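PduO-type ATP--cob(I)alamin adenosyltransferase (Sulfolobus tokodaii, PDB 1WOZ) probably transfers the adenosyl group of ATP to the cobalt of cob(I)alamin and is built as a trimer of helix bundles. Local coordinates at residues 26-31 with 66-71; 44-49 with 162-167; 109-114 with 155-160; 123-128 with 141-146. All blocks are in the same frame, centred on the assembly; numbering follows the deposited sequence.

How the interactions relate
Interaction 1 joins residues 26-31 near the start of helix 23-44 to the end of helix 48-69, closing the first helical hairpin. Before that loop is complete, interaction 2 opens at 44-49, in the turn between these two helices, so the two contacts cross. Interactions 3 and 4 are successive levels of the antiparallel pair 109-134 and 140-163: 3 opens at 109-114, 4 opens and closes within it (123-128 with 141-146), and 3 closes at 155-160. Interaction 2, closing last at 162-167, encloses both. At one end of the bundle interactions 1 and 4 touch; at the other, beyond the chain's centre, 2 and 3 touch.

Interaction 1 (26-31 with 66-71); sequences NFLGDL and EDLSTQ
At one end of the five-helix bundle of the PduO-type fold, where the hairpin of helices 23-44 and 48-69 ends, Phe27 and Leu68 carry the contact. Leu68 drops its CD1 methyl onto the face of the Phe27 ring, 3.6 Å from the ring centroid and 12° off the normal, a CH-pi contact nearly centred on the ring. Its other methyl, CD2, sits toward the rim, 3.7 Å from Phe27 CE1. The ring is presented by a chi1 of -159°, which sets CG anti to the backbone N. Leu31 meets Leu68 tip to tip, CD1 to CD1 at 3.6 Å, and the Leu31 side chain is about 4 Å, nearest atoms, from a bound polyether (POG). Ala128 and Ile142 of helices 109-134 and 140-163 pack on Phe27 as well, linking the hairpin to the rest of the bundle. An alanine in place of Phe27 would probably open a gap beneath Leu68 CD1 and let that methyl shift. At the margin, beside the last turn of helix 48-69, Ser69 OG hydrogen-bonds to Gly65 O one turn back, while Leu28 CD1 rests 3.6 Å from Ser69 OG.

Interaction 2 (44-49 with 162-167); sequences KIPWED and KRRNVS
Arg163 passes over the face of Trp47, the two side chains heading in opposite directions, and meets the Asp49 carboxylate tip to tip. Its CB sits above the rim of the six-membered ring, 3.6 Å from Trp47 CZ2. From CG the chain runs extended, and CD comes to lie over the five-membered ring, 3.6 Å from its centroid and 9° off the normal, a CH-pi contact. CZ follows at 4.6 Å from the same centroid, within cation-pi range, but the guanidinium stands on edge, its plane 83° from that of the indole. NH1 packs tightly against Trp47 CB at 3.1 Å and donates to Asp49 OD1 at 3.0 Å; NH2 donates to Asp49 OD2 at 2.7 Å. This end-on salt bridge is nearly straight and coplanar, with both acceptors using their syn lone pairs. NH2 has a second acidic partner in Glu95. An alanine at Arg163 would probably leave the Asp49 carboxylate without this mate and uncover the five-membered ring of Trp47. On the opposite indole face lies Pro46 CG, which meets Arg164 NH2, tip to tip, at 3.6 Å; Arg164 turns that nitrogen to a salt bridge with Glu110. The arrangement joins two helix ends: Trp47 is the N-cap residue of helix 48-69, and Arg163 is the last residue of helix 140-163, which closes in a Schellman motif with Asn165 as its C-prime residue.

Interaction 3 (109-114 with 155-160); sequences EEASVL and AMALVA
Met156, a selenomethionine in the crystal, opens the contact: its CB lies 4.1 Å from Leu114 CD1, and that same methyl rests against the Met156 carbonyl oxygen. Ala157 comes next and marks the closest point of the two backbones, its CA only 4.2 Å from Ala111 CA. Here the methyls interleave with main chain: Ala111 CB sits 3.4 Å from Ala157 O, and Ala157 CB touches both Ala111 O at 3.8 Å and Leu114 CB at 3.9 Å. One turn on, Ala160 points its CB at Ala111, 3.8 Å from the backbone N, and also touches Glu110 CB at 4.0 Å. With alanines on both sides, the helix axes approach to 8.0 Å and run antiparallel at 169°, a snug small-residue interface without hydrogen bonds between the segments. Helix 140-163 is flanked by three others here. Beyond its CB, the Met156 side chain leads away from this interface to Met50 and Leu54 of helix 48-69 and Tyr92 of helix 79-96, while on helix 109-134 Ser112 packs on Ser43 and Val113 on Phe40 of the third subunit.

Interaction 4 (123-128 with 141-146); sequences RVERNA and MIIVYL
Leu146, Glu125 and Ile143 bury the most surface where helices 109-134 and 140-163 pass antiparallel, their axes 9.4 Å apart and crossing at -159°. Leu146 reaches between the turns of the partner helix: its CD1 meets Val124 CG1 at 3.9 Å, the two side chains crossing at about a right angle, and also touches Glu125 CA at 4.1 Å and Ala128 CB. Ile143, one turn earlier, lays CG1 against Ala128 CB at 4.0 Å, and its CD1 continues to the Ala128 carbonyl oxygen. Glu125 contributes mostly its aliphatic part: CB faces Leu146 CB at 4.2 Å, and with CG anti to the backbone N (chi1 178°), CG comes near Ile143 CG2. At the polar end a water bridges the helices, donating one hydrogen to Glu125 OE1 at 2.7 Å and the other to Leu146 O at 2.8 Å; OE2 is held by Asn147 and by a salt bridge to Lys20 of the third subunit. Around this pair, Val124 also packs on Leu34 of helix 23-44, Ile142 reaches Ile64 of helix 48-69, and Tyr145 spans to Val57 of that helix and Leu85 of helix 79-96, while Arg126 faces the third subunit.

Interaction 1 (26-31 with 66-71)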
loop_
_atom_site.group_PDB
_atom_site.type_symbol
_atom_site.label_atom_id
_atom_site.label_comp_id
_atom_site.label_asym_id
_atom_site.label_seq_id
_atom_site.Cartn_x
_atom_site.Cartn_y
_atom_site.Cartn_z
ATOM N N ASN A 26 -7.552 13.157 -7.186
ATOM C CA ASN A 26 -7.398 12.141 -6.143
ATOM C C ASN A 26 -8.075 10.807 -6.518
ATOM O O ASN A 26 -7.527 9.738 -6.260
ATOM C CB ASN A 26 -7.949 12.667 -4.817
ATOM C CG ASN A 26 -6.931 13.510 -4.058
ATOM O OD1 ASN A 26 -5.946 12.991 -3.523
ATOM N ND2 ASN A 26 -7.157 14.814 -4.012
ATOM N N PHE A 27 -9.261 10.862 -7.123
ATOM C CA PHE A 27 -9.961 9.651 -7.538
ATOM C C PHE A 27 -9.102 8.930 -8.592
ATOM O O PHE A 27 -8.885 7.714 -8.513
ATOM C CB PHE A 27 -11.346 10.012 -8.117
ATOM C CG PHE A 27 -12.335 8.871 -8.125
ATOM C CD1 PHE A 27 -13.698 9.129 -8.287
ATOM C CD2 PHE A 27 -11.920 7.543 -7.987
ATOM C CE1 PHE A 27 -14.635 8.086 -8.315
ATOM C CE2 PHE A 27 -12.852 6.490 -8.007
ATOM C CZ PHE A 27 -14.216 6.769 -8.174
ATOM N N LEU A 28 -8.623 9.675 -9.585
ATOM C CA LEU A 28 -7.764 9.089 -10.613
ATOM C C LEU A 28 -6.484 8.532 -9.967
ATOM O O LEU A 28 -5.983 7.492 -10.385
ATOM C CB LEU A 28 -7.400 10.134 -11.677
ATOM C CG LEU A 28 -8.581 10.663 -12.507
ATOM C CD1 LEU A 28 -8.083 11.802 -13.432
ATOM C CD2 LEU A 28 -9.172 9.519 -13.348
ATOM N N GLY A 29 -5.961 9.222 -8.960
ATOM C CA GLY A 29 -4.763 8.731 -8.282
ATOM C C GLY A 29 -5.052 7.412 -7.568
ATOM O O GLY A 29 -4.227 6.475 -7.601
ATOM N N ASP A 30 -6.210 7.320 -6.914
ATOM C CA ASP A 30 -6.580 6.077 -6.216
ATOM C C ASP A 30 -6.753 4.921 -7.212
ATOM O O ASP A 30 -6.347 3.789 -6.940
ATOM C CB ASP A 30 -7.878 6.258 -5.413
ATOM C CG ASP A 30 -7.699 7.178 -4.230
ATOM O OD1 ASP A 30 -6.543 7.439 -3.837
ATOM O OD2 ASP A 30 -8.715 7.643 -3.681
ATOM N N LEU A 31 -7.332 5.216 -8.375
ATOM C CA LEU A 31 -7.521 4.194 -9.397
ATOM C C LEU A 31 -6.170 3.672 -9.862
ATOM O O LEU A 31 -5.998 2.476 -10.071
ATOM C CB LEU A 31 -8.308 4.757 -10.591
ATOM C CG LEU A 31 -9.775 4.962 -10.210
ATOM C CD1 LEU A 31 -10.462 5.792 -11.279
ATOM C CD2 LEU A 31 -10.474 3.604 -10.034
ATOM N N GLU A 66 -11.515 7.340 -17.713
ATOM C CA GLU A 66 -11.969 8.185 -18.817
ATOM C C GLU A 66 -13.421 8.591 -18.614
ATOM O O GLU A 66 -13.810 9.715 -18.946
ATOM C CB GLU A 66 -11.789 7.461 -20.159
ATOM C CG GLU A 66 -10.328 7.181 -20.455
ATOM C CD GLU A 66 -10.004 7.047 -21.939
ATOM O OE1 GLU A 66 -10.597 6.190 -22.632
ATOM O OE2 GLU A 66 -9.125 7.810 -22.390
ATOM N N ASP A 67 -14.222 7.681 -18.070
ATOM C CA ASP A 67 -15.621 7.980 -17.772
ATOM C C ASP A 67 -15.589 9.191 -16.828
ATOM O O ASP A 67 -16.162 10.242 -17.125
ATOM C CB ASP A 67 -16.284 6.763 -17.086
ATOM C CG ASP A 67 -17.763 6.969 -16.797
ATOM O OD1 ASP A 67 -18.196 8.114 -16.551
ATOM O OD2 ASP A 67 -18.498 5.967 -16.790
ATOM N N LEU A 68 -14.888 9.057 -15.701
ATOM C CA LEU A 68 -14.773 10.142 -14.712
ATOM C C LEU A 68 -14.275 11.467 -15.279
ATOM O O LEU A 68 -14.829 12.524 -14.969
ATOM C CB LEU A 68 -13.804 9.757 -13.584
ATOM C CG LEU A 68 -14.223 8.638 -12.639
ATOM C CD1 LEU A 68 -13.027 8.282 -11.724
ATOM C CD2 LEU A 68 -15.431 9.087 -11.821
ATOM N N SER A 69 -13.207 11.399 -16.072
ATOM C CA SER A 69 -12.574 12.565 -16.689
ATOM C C SER A 69 -13.386 13.269 -17.778
ATOM O O SER A 69 -13.107 14.434 -18.096
ATOM C CB SER A 69 -11.215 12.168 -17.293
ATOM O OG SER A 69 -10.306 11.752 -16.284
ATOM N N THR A 70 -14.371 12.579 -18.348
ATOM C CA THR A 70 -15.182 13.160 -19.419
ATOM C C THR A 70 -16.675 13.149 -19.114
ATOM O O THR A 70 -17.492 13.245 -20.032
ATOM C CB THR A 70 -14.971 12.409 -20.756
ATOM O OG1 THR A 70 -15.516 11.090 -20.661
ATOM C CG2 THR A 70 -13.483 12.303 -21.080
ATOM N N GLN A 71 -17.021 13.034 -17.831
ATOM C CA GLN A 71 -18.414 13.003 -17.391
ATOM C C GLN A 71 -19.218 11.990 -18.208
ATOM O O GLN A 71 -20.319 12.285 -18.691
ATOM C CB GLN A 71 -19.036 14.408 -17.503
ATOM C CG GLN A 71 -20.378 14.551 -16.800
ATOM C CD GLN A 71 -20.856 16.009 -16.681
ATOM O OE1 GLN A 71 -21.999 16.267 -16.287
ATOM N NE2 GLN A 71 -19.980 16.960 -17.009
#

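Interaction 2 (44-49 with 162-167)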
loop_
_atom_site.group_PDB
_atom_site.type_symbol
_atom_site.label_atom_id
_atom_site.label_comp_id
_atom_site.label_asym_id
_atom_site.label_seq_id
_atom_site.Cartn_x
_atom_site.Cartn_y
_atom_site.Cartn_z
ATOM N N LYS A 44 2.661 -11.949 -9.743
ATOM C CA LYS A 44 2.928 -12.970 -8.720
ATOM C C LYS A 44 2.040 -14.218 -8.824
ATOM O O LYS A 44 2.214 -15.174 -8.076
ATOM C CB LYS A 44 2.723 -12.368 -7.322
ATOM C CG LYS A 44 3.589 -11.164 -6.986
ATOM C CD LYS A 44 5.032 -11.554 -6.835
ATOM C CE LYS A 44 5.248 -12.441 -5.612
ATOM N NZ LYS A 44 6.690 -12.816 -5.465
ATOM N N ILE A 45 1.099 -14.205 -9.743
ATOM C CA ILE A 45 0.143 -15.301 -9.919
ATOM C C ILE A 45 0.484 -16.086 -11.187
ATOM O O ILE A 45 0.571 -15.518 -12.278
ATOM C CB ILE A 45 -1.300 -14.706 -10.023
ATOM C CG1 ILE A 45 -1.752 -14.210 -8.643
ATOM C CG2 ILE A 45 -2.282 -15.722 -10.565
ATOM C CD1 ILE A 45 -3.012 -13.315 -8.743
ATOM N N PRO A 46 0.652 -17.408 -11.065
ATOM C CA PRO A 46 0.991 -18.224 -12.233
ATOM C C PRO A 46 -0.187 -18.744 -13.060
ATOM O O PRO A 46 0.005 -19.276 -14.150
ATOM C CB PRO A 46 1.774 -19.374 -11.610
ATOM C CG PRO A 46 0.960 -19.635 -10.340
ATOM C CD PRO A 46 0.701 -18.212 -9.822
ATOM N N TRP A 47 -1.403 -18.591 -12.570
ATOM C CA TRP A 47 -2.544 -19.159 -13.277
ATOM C C TRP A 47 -3.086 -18.259 -14.364
ATOM O O TRP A 47 -3.420 -17.092 -14.129
ATOM C CB TRP A 47 -3.627 -19.512 -12.266
ATOM C CG TRP A 47 -3.078 -20.341 -11.128
ATOM C CD1 TRP A 47 -2.586 -21.618 -11.191
ATOM C CD2 TRP A 47 -2.917 -19.917 -9.771
ATOM N NE1 TRP A 47 -2.128 -22.012 -9.954
ATOM C CE2 TRP A 47 -2.317 -20.990 -9.064
ATOM C CE3 TRP A 47 -3.221 -18.738 -9.087
ATOM C CZ2 TRP A 47 -2.009 -20.913 -7.708
ATOM C CZ3 TRP A 47 -2.913 -18.657 -7.723
ATOM C CH2 TRP A 47 -2.313 -19.741 -7.051
ATOM N N GLU A 48 -3.207 -18.821 -15.557
ATOM C CA GLU A 48 -3.637 -18.029 -16.704
ATOM C C GLU A 48 -5.041 -17.490 -16.635
ATOM O O GLU A 48 -5.302 -16.410 -17.177
ATOM C CB GLU A 48 -3.474 -18.833 -18.001
ATOM C CG GLU A 48 -2.052 -19.196 -18.333
ATOM C CD GLU A 48 -1.172 -17.996 -18.564
ATOM O OE1 GLU A 48 -1.623 -16.989 -19.177
ATOM O OE2 GLU A 48 -0.010 -18.068 -18.137
ATOM N N ASP A 49 -5.955 -18.215 -15.989
ATOM C CA ASP A 49 -7.311 -17.715 -15.902
ATOM C C ASP A 49 -7.386 -16.449 -15.086
ATOM O O ASP A 49 -8.095 -15.506 -15.465
ATOM C CB ASP A 49 -8.300 -18.773 -15.361
ATOM C CG ASP A 49 -7.883 -19.400 -14.013
ATOM O OD1 ASP A 49 -6.756 -19.179 -13.504
ATOM O OD2 ASP A 49 -8.720 -20.153 -13.473
ATOM N N LYS A 162 -6.508 -22.726 -2.345
ATOM C CA LYS A 162 -6.852 -24.111 -2.683
ATOM C C LYS A 162 -5.834 -24.696 -3.659
ATOM O O LYS A 162 -5.346 -25.823 -3.475
ATOM C CB LYS A 162 -8.238 -24.183 -3.320
ATOM C CG LYS A 162 -8.654 -25.589 -3.739
ATOM C CD LYS A 162 -10.075 -25.559 -4.286
ATOM C CE LYS A 162 -10.503 -26.914 -4.854
ATOM N NZ LYS A 162 -10.706 -27.904 -3.767
ATOM N N ARG A 163 -5.505 -23.943 -4.708
ATOM C CA ARG A 163 -4.536 -24.431 -5.684
ATOM C C ARG A 163 -3.151 -24.605 -5.075
ATOM O O ARG A 163 -2.326 -25.349 -5.611
ATOM C CB ARG A 163 -4.457 -23.487 -6.896
ATOM C CG ARG A 163 -5.747 -23.486 -7.724
ATOM C CD ARG A 163 -5.646 -22.560 -8.959
ATOM N NE ARG A 163 -6.917 -22.474 -9.673
ATOM C CZ ARG A 163 -7.137 -21.676 -10.715
ATOM N NH1 ARG A 163 -6.161 -20.899 -11.169
ATOM N NH2 ARG A 163 -8.337 -21.632 -11.284
ATOM N N ARG A 164 -2.889 -23.913 -3.967
ATOM C CA ARG A 164 -1.602 -24.013 -3.292
ATOM C C ARG A 164 -1.632 -24.955 -2.074
ATOM O O ARG A 164 -0.662 -25.023 -1.315
ATOM C CB ARG A 164 -1.132 -22.623 -2.824
ATOM C CG ARG A 164 -0.604 -21.740 -3.932
ATOM C CD ARG A 164 0.655 -22.362 -4.538
ATOM N NE ARG A 164 1.346 -21.436 -5.437
ATOM C CZ ARG A 164 1.901 -21.798 -6.592
ATOM N NH1 ARG A 164 1.839 -23.066 -6.992
ATOM N NH2 ARG A 164 2.530 -20.900 -7.347
ATOM N N ASN A 165 -2.725 -25.684 -1.883
ATOM C CA ASN A 165 -2.833 -26.593 -0.728
ATOM C C ASN A 165 -2.686 -25.894 0.609
ATOM O O ASN A 165 -2.158 -26.448 1.572
ATOM C CB ASN A 165 -1.807 -27.731 -0.832
ATOM C CG ASN A 165 -2.222 -28.774 -1.856
ATOM O OD1 ASN A 165 -2.014 -28.597 -3.052
ATOM N ND2 ASN A 165 -2.843 -29.850 -1.388
ATOM N N VAL A 166 -3.190 -24.671 0.670
ATOM C CA VAL A 166 -3.144 -23.885 1.885
ATOM C C VAL A 166 -4.569 -23.728 2.435
ATOM O O VAL A 166 -5.478 -23.367 1.696
ATOM C CB VAL A 166 -2.551 -22.485 1.583
ATOM C CG1 VAL A 166 -2.732 -21.573 2.797
ATOM C CG2 VAL A 166 -1.075 -22.618 1.194
ATOM N N SER A 167 -4.764 -24.013 3.725
ATOM C CA SER A 167 -6.077 -23.866 4.362
ATOM C C SER A 167 -6.346 -22.414 4.733
ATOM O O SER A 167 -5.424 -21.663 5.059
ATOM C CB SER A 167 -6.155 -24.684 5.660
ATOM O OG SER A 167 -5.933 -26.050 5.421
#

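Interaction 3 (109-114 with 155-160)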
loop_
_atom_site.group_PDB
_atom_site.type_symbol
_atom_site.label_atom_id
_atom_site.label_comp_id
_atom_site.label_asym_id
_atom_site.label_seq_id
_atom_site.Cartn_x
_atom_site.Cartn_y
_atom_site.Cartn_z
ATOM N N GLU A 109 1.422 -16.865 -0.974
ATOM C CA GLU A 109 1.814 -15.501 -1.347
ATOM C C GLU A 109 0.811 -14.979 -2.390
ATOM O O GLU A 109 0.491 -13.789 -2.401
ATOM C CB GLU A 109 3.255 -15.483 -1.897
ATOM C CG GLU A 109 3.785 -14.056 -2.139
ATOM C CD GLU A 109 5.250 -14.023 -2.529
ATOM O OE1 GLU A 109 5.744 -12.916 -2.835
ATOM O OE2 GLU A 109 5.903 -15.090 -2.520
ATOM N N GLU A 110 0.308 -15.869 -3.254
ATOM C CA GLU A 110 -0.670 -15.470 -4.267
ATOM C C GLU A 110 -1.964 -14.952 -3.629
ATOM O O GLU A 110 -2.455 -13.865 -3.977
ATOM C CB GLU A 110 -1.006 -16.638 -5.205
ATOM C CG GLU A 110 0.143 -17.062 -6.098
ATOM C CD GLU A 110 1.069 -18.083 -5.457
ATOM O OE1 GLU A 110 0.915 -18.388 -4.256
ATOM O OE2 GLU A 110 1.967 -18.583 -6.170
ATOM N N ALA A 111 -2.521 -15.718 -2.694
ATOM C CA ALA A 111 -3.733 -15.270 -2.019
ATOM C C ALA A 111 -3.437 -14.000 -1.195
ATOM O O ALA A 111 -4.279 -13.103 -1.101
ATOM C CB ALA A 111 -4.267 -16.368 -1.091
ATOM N N SER A 112 -2.248 -13.922 -0.606
ATOM C CA SER A 112 -1.921 -12.759 0.218
ATOM C C SER A 112 -1.871 -11.485 -0.610
ATOM O O SER A 112 -2.392 -10.458 -0.180
ATOM C CB SER A 112 -0.578 -12.950 0.946
ATOM O OG SER A 112 -0.660 -14.035 1.859
ATOM N N VAL A 113 -1.254 -11.537 -1.791
ATOM C CA VAL A 113 -1.192 -10.333 -2.608
ATOM C C VAL A 113 -2.578 -9.965 -3.124
ATOM O O VAL A 113 -2.893 -8.772 -3.291
ATOM C CB VAL A 113 -0.189 -10.475 -3.768
ATOM C CG1 VAL A 113 -0.088 -9.146 -4.533
ATOM C CG2 VAL A 113 1.187 -10.805 -3.209
ATOM N N LEU A 114 -3.416 -10.976 -3.371
ATOM C CA LEU A 114 -4.798 -10.722 -3.806
ATOM C C LEU A 114 -5.596 -10.036 -2.697
ATOM O O LEU A 114 -6.417 -9.151 -2.978
ATOM C CB LEU A 114 -5.486 -12.034 -4.226
ATOM C CG LEU A 114 -4.977 -12.507 -5.620
ATOM C CD1 LEU A 114 -5.323 -13.988 -5.826
ATOM C CD2 LEU A 114 -5.594 -11.658 -6.739
ATOM N N ALA A 155 -12.773 -13.930 -3.989
ATOM C CA ALA A 155 -12.989 -15.278 -4.519
ATOM C C ALA A 155 -11.733 -15.836 -5.148
ATOM O O ALA A 155 -11.447 -17.037 -5.040
ATOM C CB ALA A 155 -14.149 -15.266 -5.542
HETATM N N MSE A 156 -10.952 -14.968 -5.796
HETATM C CA MSE A 156 -9.727 -15.441 -6.408
HETATM C C MSE A 156 -8.723 -15.857 -5.343
HETATM O O MSE A 156 -7.988 -16.812 -5.537
HETATM C CB MSE A 156 -9.093 -14.360 -7.296
HETATM C CG MSE A 156 -9.868 -14.032 -8.549
HETATM SE SE MSE A 156 -8.816 -12.642 -9.466
HETATM C CE MSE A 156 -9.659 -12.666 -11.223
ATOM N N ALA A 157 -8.681 -15.137 -4.227
ATOM C CA ALA A 157 -7.747 -15.476 -3.153
ATOM C C ALA A 157 -8.088 -16.852 -2.554
ATOM O O ALA A 157 -7.189 -17.607 -2.175
ATOM C CB ALA A 157 -7.768 -14.382 -2.057
ATOM N N LEU A 158 -9.380 -17.175 -2.473
ATOM C CA LEU A 158 -9.800 -18.492 -1.964
ATOM C C LEU A 158 -9.291 -19.597 -2.898
ATOM O O LEU A 158 -8.785 -20.636 -2.443
ATOM C CB LEU A 158 -11.334 -18.597 -1.908
ATOM C CG LEU A 158 -12.084 -17.569 -1.058
ATOM C CD1 LEU A 158 -13.586 -17.837 -1.157
ATOM C CD2 LEU A 158 -11.593 -17.638 0.402
ATOM N N VAL A 159 -9.450 -19.383 -4.204
ATOM C CA VAL A 159 -9.008 -20.363 -5.176
ATOM C C VAL A 159 -7.482 -20.466 -5.180
ATOM O O VAL A 159 -6.928 -21.580 -5.309
ATOM C CB VAL A 159 -9.550 -20.040 -6.602
ATOM C CG1 VAL A 159 -8.867 -20.945 -7.638
ATOM C CG2 VAL A 159 -11.086 -20.281 -6.638
ATOM N N ALA A 160 -6.796 -19.330 -5.014
ATOM C CA ALA A 160 -5.327 -19.341 -4.965
ATOM C C ALA A 160 -4.832 -20.258 -3.840
ATOM O O ALA A 160 -3.884 -21.054 -4.033
ATOM C CB ALA A 160 -4.784 -17.918 -4.731
#

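Interaction 4 (123-128 with 141-146)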
loop_
_atom_site.group_PDB
_atom_site.type_symbol
_atom_site.label_atom_id
_atom_site.label_comp_id
_atom_site.label_asym_id
_atom_site.label_seq_id
_atom_site.Cartn_x
_atom_site.Cartn_y
_atom_site.Cartn_z
ATOM N N ARG A 123 -10.551 0.473 -0.243
ATOM C CA ARG A 123 -10.210 1.840 0.144
ATOM C C ARG A 123 -10.633 2.804 -0.983
ATOM O O ARG A 123 -11.178 3.895 -0.715
ATOM C CB ARG A 123 -8.704 1.977 0.462
ATOM C CG ARG A 123 -8.161 3.429 0.320
ATOM C CD ARG A 123 -6.913 3.694 1.166
ATOM N NE ARG A 123 -5.807 2.757 0.935
ATOM C CZ ARG A 123 -4.873 2.905 0.000
ATOM N NH1 ARG A 123 -4.923 3.958 -0.810
ATOM N NH2 ARG A 123 -3.862 2.033 -0.088
ATOM N N VAL A 124 -10.407 2.406 -2.234
ATOM C CA VAL A 124 -10.809 3.231 -3.377
ATOM C C VAL A 124 -12.342 3.341 -3.400
ATOM O O VAL A 124 -12.890 4.417 -3.670
ATOM C CB VAL A 124 -10.316 2.627 -4.729
ATOM C CG1 VAL A 124 -10.757 3.544 -5.921
ATOM C CG2 VAL A 124 -8.785 2.485 -4.702
ATOM N N GLU A 125 -13.031 2.241 -3.102
ATOM C CA GLU A 125 -14.506 2.256 -3.066
ATOM C C GLU A 125 -15.019 3.274 -2.033
ATOM O O GLU A 125 -15.912 4.083 -2.338
ATOM C CB GLU A 125 -15.062 0.864 -2.728
ATOM C CG GLU A 125 -16.602 0.861 -2.644
ATOM C CD GLU A 125 -17.188 -0.449 -2.151
ATOM O OE1 GLU A 125 -16.420 -1.396 -1.853
ATOM O OE2 GLU A 125 -18.435 -0.531 -2.066
ATOM N N ARG A 126 -14.467 3.241 -0.814
ATOM C CA ARG A 126 -14.867 4.204 0.220
ATOM C C ARG A 126 -14.557 5.634 -0.212
ATOM O O ARG A 126 -15.384 6.531 -0.039
ATOM C CB ARG A 126 -14.166 3.937 1.563
ATOM C CG ARG A 126 -14.598 2.657 2.303
ATOM C CD ARG A 126 -14.018 2.671 3.728
ATOM N NE ARG A 126 -12.570 2.920 3.762
ATOM C CZ ARG A 126 -11.625 2.008 3.489
ATOM N NH1 ARG A 126 -11.949 0.766 3.155
ATOM N NH2 ARG A 126 -10.342 2.339 3.565
ATOM N N ASN A 127 -13.360 5.871 -0.742
ATOM C CA ASN A 127 -13.016 7.216 -1.209
ATOM C C ASN A 127 -13.982 7.670 -2.321
ATOM O O ASN A 127 -14.396 8.831 -2.358
ATOM C CB ASN A 127 -11.569 7.264 -1.720
ATOM C CG ASN A 127 -10.552 7.023 -0.616
ATOM O OD1 ASN A 127 -10.903 6.976 0.565
ATOM N ND2 ASN A 127 -9.286 6.873 -0.994
ATOM N N ALA A 128 -14.347 6.757 -3.220
ATOM C CA ALA A 128 -15.269 7.096 -4.301
ATOM C C ALA A 128 -16.583 7.644 -3.751
ATOM O O ALA A 128 -17.131 8.616 -4.286
ATOM C CB ALA A 128 -15.533 5.876 -5.185
HETATM N N MSE A 141 -22.400 3.736 -11.423
HETATM C CA MSE A 141 -22.000 2.383 -11.779
HETATM C C MSE A 141 -20.519 2.120 -11.463
HETATM O O MSE A 141 -20.080 0.974 -11.363
HETATM C CB MSE A 141 -22.268 2.115 -13.260
HETATM C CG MSE A 141 -22.398 0.631 -13.597
HETATM SE SE MSE A 141 -23.930 -0.279 -12.676
HETATM C CE MSE A 141 -24.909 1.235 -12.105
ATOM N N ILE A 142 -19.760 3.188 -11.318
ATOM C CA ILE A 142 -18.339 3.075 -11.009
ATOM C C ILE A 142 -18.160 2.524 -9.599
ATOM O O ILE A 142 -17.317 1.652 -9.361
ATOM C CB ILE A 142 -17.669 4.443 -11.132
ATOM C CG1 ILE A 142 -17.564 4.799 -12.625
ATOM C CG2 ILE A 142 -16.273 4.439 -10.475
ATOM C CD1 ILE A 142 -17.056 6.209 -12.864
ATOM N N ILE A 143 -18.963 3.028 -8.664
ATOM C CA ILE A 143 -18.877 2.552 -7.290
ATOM C C ILE A 143 -19.334 1.089 -7.252
ATOM O O ILE A 143 -18.737 0.254 -6.553
ATOM C CB ILE A 143 -19.725 3.430 -6.356
ATOM C CG1 ILE A 143 -19.180 4.870 -6.398
ATOM C CG2 ILE A 143 -19.670 2.891 -4.941
ATOM C CD1 ILE A 143 -19.917 5.882 -5.505
ATOM N N VAL A 144 -20.367 0.763 -8.025
ATOM C CA VAL A 144 -20.826 -0.624 -8.072
ATOM C C VAL A 144 -19.726 -1.541 -8.616
ATOM O O VAL A 144 -19.498 -2.646 -8.080
ATOM C CB VAL A 144 -22.073 -0.789 -8.954
ATOM C CG1 VAL A 144 -22.553 -2.244 -8.911
ATOM C CG2 VAL A 144 -23.175 0.161 -8.449
ATOM N N TYR A 145 -19.033 -1.083 -9.659
ATOM C CA TYR A 145 -17.964 -1.877 -10.253
ATOM C C TYR A 145 -16.890 -2.167 -9.182
ATOM O O TYR A 145 -16.465 -3.322 -9.006
ATOM C CB TYR A 145 -17.322 -1.121 -11.432
ATOM C CG TYR A 145 -16.267 -1.909 -12.177
ATOM C CD1 TYR A 145 -16.589 -2.647 -13.318
ATOM C CD2 TYR A 145 -14.942 -1.929 -11.734
ATOM C CE1 TYR A 145 -15.625 -3.377 -13.995
ATOM C CE2 TYR A 145 -13.969 -2.655 -12.405
ATOM C CZ TYR A 145 -14.307 -3.374 -13.529
ATOM O OH TYR A 145 -13.351 -4.093 -14.201
ATOM N N LEU A 146 -16.478 -1.119 -8.475
ATOM C CA LEU A 146 -15.455 -1.235 -7.436
ATOM C C LEU A 146 -15.882 -2.205 -6.330
ATOM O O LEU A 146 -15.061 -2.985 -5.839
ATOM C CB LEU A 146 -15.149 0.148 -6.855
ATOM C CG LEU A 146 -14.359 1.078 -7.801
ATOM C CD1 LEU A 146 -14.275 2.449 -7.172
ATOM C CD2 LEU A 146 -12.931 0.507 -8.087
HETATM O O HOH W 1 -14.439 -2.678 -3.166
#